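Local structure of addiction module toxin RelE (Helicobacter pylori, 4LTT) at residues Asn20-Asp24 with Ser25-Glu29. The protein probably acts as the RNA-cleaving toxin of a type II toxin-antitoxin system, a RelE-family member of the YafQ subfamily. Sequence-based numbering, arbitrary orientation.
Sequences NGFDD and SVLNE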
ATOM      1  N   ASN A  20       0.953  17.098   0.657  1.00  9.35           N
ATOM      2  CA  ASN A  20      -0.447  17.367   0.821  1.00 10.76           C
ATOM      3  C   ASN A  20      -0.945  17.085   2.230  1.00  9.73           C
ATOM      4  O   ASN A  20      -2.140  16.921   2.424  1.00 12.65           O
ATOM      5  CB  ASN A  20      -1.261  16.552  -0.207  1.00 12.88           C
ATOM      6  CG  ASN A  20      -1.007  16.968  -1.671  1.00 15.06           C
ATOM      7  OD1 ASN A  20      -0.785  18.139  -1.927  1.00 16.98           O
ATOM      8  ND2 ASN A  20      -1.208  16.055  -2.617  1.00 17.53           N
ATOM      9  N   GLY A  21      -0.048  16.991   3.198  1.00  9.51           N
ATOM     10  CA  GLY A  21      -0.464  16.896   4.569  1.00 10.95           C
ATOM     11  C   GLY A  21      -0.626  15.495   5.131  1.00  9.19           C
ATOM     12  O   GLY A  21      -1.141  15.335   6.201  1.00  9.65           O
ATOM     13  N   PHE A  22      -0.254  14.464   4.388  1.00  9.01           N
ATOM     14  CA  PHE A  22      -0.473  13.066   4.875  1.00  8.00           C
ATOM     15  C   PHE A  22       0.345  12.786   6.132  1.00  7.68           C
ATOM     16  O   PHE A  22       1.528  13.136   6.217  1.00  8.39           O
ATOM     17  CB  PHE A  22       0.007  12.181   3.760  1.00  8.55           C
ATOM     18  CG  PHE A  22      -0.099  10.677   4.049  1.00  7.76           C
ATOM     19  CD1 PHE A  22      -1.339  10.112   4.236  1.00  8.99           C
ATOM     20  CD2 PHE A  22       1.021   9.888   4.135  1.00  8.62           C
ATOM     21  CE1 PHE A  22      -1.455   8.728   4.450  1.00  8.67           C
ATOM     22  CE2 PHE A  22       0.902   8.527   4.340  1.00  7.77           C
ATOM     23  CZ  PHE A  22      -0.310   7.958   4.464  1.00  8.86           C
ATOM     24  N   ASP A  23      -0.344  12.161   7.083  1.00  8.06           N
ATOM     25  CA  ASP A  23       0.237  11.656   8.308  1.00  8.62           C
ATOM     26  C   ASP A  23       0.495  10.138   8.124  1.00  8.89           C
ATOM     27  O   ASP A  23      -0.487   9.413   7.983  1.00  9.95           O
ATOM     28  CB  ASP A  23      -0.734  11.952   9.463  1.00 10.48           C
ATOM     29  CG  ASP A  23      -0.258  11.429  10.805  1.00 14.89           C
ATOM     30  OD1 ASP A  23       0.525  10.515  10.921  1.00 14.86           O
ATOM     31  OD2 ASP A  23      -0.792  11.905  11.870  1.00 22.24           O
ATOM     32  N   ASP A  24       1.715   9.690   8.158  1.00  7.96           N
ATOM     33  CA  ASP A  24       2.031   8.297   7.876  1.00  8.24           C
ATOM     34  C   ASP A  24       2.011   7.366   9.060  1.00  8.50           C
ATOM     35  O   ASP A  24       2.468   6.213   8.960  1.00  8.10           O
ATOM     36  CB  ASP A  24       3.390   8.243   7.145  1.00 10.34           C
ATOM     37  CG  ASP A  24       4.556   8.584   8.014  1.00 10.55           C
ATOM     38  OD1 ASP A  24       4.330   9.011   9.171  1.00 11.84           O
ATOM     39  OD2 ASP A  24       5.705   8.409   7.552  1.00 12.92           O
ATOM     40  N   SER A  25       1.431   7.769  10.193  1.00  7.85           N
ATOM     41  CA  SER A  25       1.517   6.923  11.375  1.00  8.97           C
ATOM     42  C   SER A  25       0.769   5.614  11.210  1.00  7.94           C
ATOM     43  O   SER A  25       1.297   4.535  11.549  1.00  8.00           O
ATOM     44  CB  SER A  25       1.143   7.694  12.590  1.00 10.86           C
ATOM     45  OG  SER A  25      -0.169   7.952  12.595  1.00 16.50           O
ATOM     46  N   VAL A  26      -0.452   5.655  10.691  1.00  7.30           N
ATOM     47  CA  VAL A  26      -1.176   4.457  10.466  1.00  7.62           C
ATOM     48  C   VAL A  26      -0.493   3.591   9.383  1.00  7.14           C
ATOM     49  O   VAL A  26      -0.395   2.344   9.532  1.00  7.97           O
ATOM     50  CB  VAL A  26      -2.668   4.736  10.100  1.00  9.25           C
ATOM     51  CG1 VAL A  26      -3.384   3.458   9.720  1.00 11.08           C
ATOM     52  CG2 VAL A  26      -3.314   5.380  11.324  1.00 12.69           C
ATOM     53  N   LEU A  27      -0.056   4.215   8.313  1.00  7.18           N
ATOM     54  CA  LEU A  27       0.687   3.515   7.295  1.00  6.72           C
ATOM     55  C   LEU A  27       1.845   2.703   7.901  1.00  6.51           C
ATOM     56  O   LEU A  27       2.091   1.544   7.517  1.00  6.47           O
ATOM     57  CB  LEU A  27       1.217   4.425   6.201  1.00  6.85           C
ATOM     58  CG  LEU A  27       2.097   3.810   5.141  1.00  6.26           C
ATOM     59  CD1 LEU A  27       1.332   2.773   4.310  1.00  7.32           C
ATOM     60  CD2 LEU A  27       2.623   4.908   4.254  1.00  8.93           C
ATOM     61  N   ASN A  28       2.658   3.316   8.751  1.00  6.23           N
ATOM     62  CA  ASN A  28       3.771   2.620   9.321  1.00  6.35           C
ATOM     63  C   ASN A  28       3.325   1.400  10.118  1.00  5.67           C
ATOM     64  O   ASN A  28       4.026   0.363  10.111  1.00  5.74           O
ATOM     65  CB  ASN A  28       4.654   3.581  10.149  1.00  7.52           C
ATOM     66  CG  ASN A  28       5.450   4.516   9.326  1.00  8.67           C
ATOM     67  OD1 ASN A  28       5.771   4.226   8.187  1.00  9.75           O
ATOM     68  ND2 ASN A  28       5.695   5.713   9.874  1.00 11.05           N
ATOM     69  N   GLU A  29       2.258   1.549  10.859  1.00  5.99           N
ATOM     70  CA  GLU A  29       1.753   0.413  11.596  1.00  6.51           C
ATOM     71  C   GLU A  29       1.275  -0.704  10.694  1.00  6.15           C
ATOM     72  O   GLU A  29       1.516  -1.900  10.954  1.00  6.33           O
ATOM     73  CB  GLU A  29       0.612   0.856  12.497  1.00  7.95           C
ATOM     74  CG  GLU A  29       0.009  -0.189  13.410  1.00 10.02           C
ATOM     75  CD  GLU A  29      -1.300   0.341  13.966  1.00 10.99           C
ATOM     76  OE1 GLU A  29      -2.280   0.512  13.204  1.00 15.76           O
ATOM     77  OE2 GLU A  29      -1.361   0.657  15.118  1.00 11.17           O
TER
HETATM   78  O   HOH W   1      -1.151   6.777   7.641  1.00  8.53           O
HETATM   79  O   HOH W   2      -1.892   8.344  10.513  1.00 11.60           O
HETATM   80  O   HOH W   3       6.314   6.102   6.220  1.00 15.94           O
HETATM   81  O   HOH W   4       7.898   7.993   8.877  1.00 29.05           O
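F22 and L27 meet at the helix-to-helix connection of this RelE-type fold: helix 8-19 is closed by a Schellman motif whose C' residue is G21, at positive phi, and a short loop then leads into helix 25-35. The packed side is apolar: L27 CD2 lies 4.0 Å from F22 CE2, at the ring edge near its plane, and the two side chains cross at about a right angle. A chi1 of 179° swings the F22 ring away from its own amide N and brings the CE2 edge beside L27. F22 also rests on L81 and V65 of the sheet, while L27 packs on F14, L81 and L67; both residues are buried, and both touch strands 65-72 and 75-82.

The other half is polar and hydrated. D24 occupies the N-cap position, yet its carboxylate makes no capping bond; the first-turn bond runs from N28 N to D24 O (2.9 Å, 162° at the hydrogen). D23 OD1 accepts from S25 N at 3.0 Å. Water serves the next two amides: D23 O receives hydrogen bonds from two molecules, one accepting from V26 N and the other from L27 N at 2.9 Å. The D24 carboxylate and N28 amide, their planes 61° apart, stay separated, with OD2 3.6 Å from ND2. One water spans the pair by donating to D24 OD2 at 2.7 Å and to N28 OD1 at 2.8 Å.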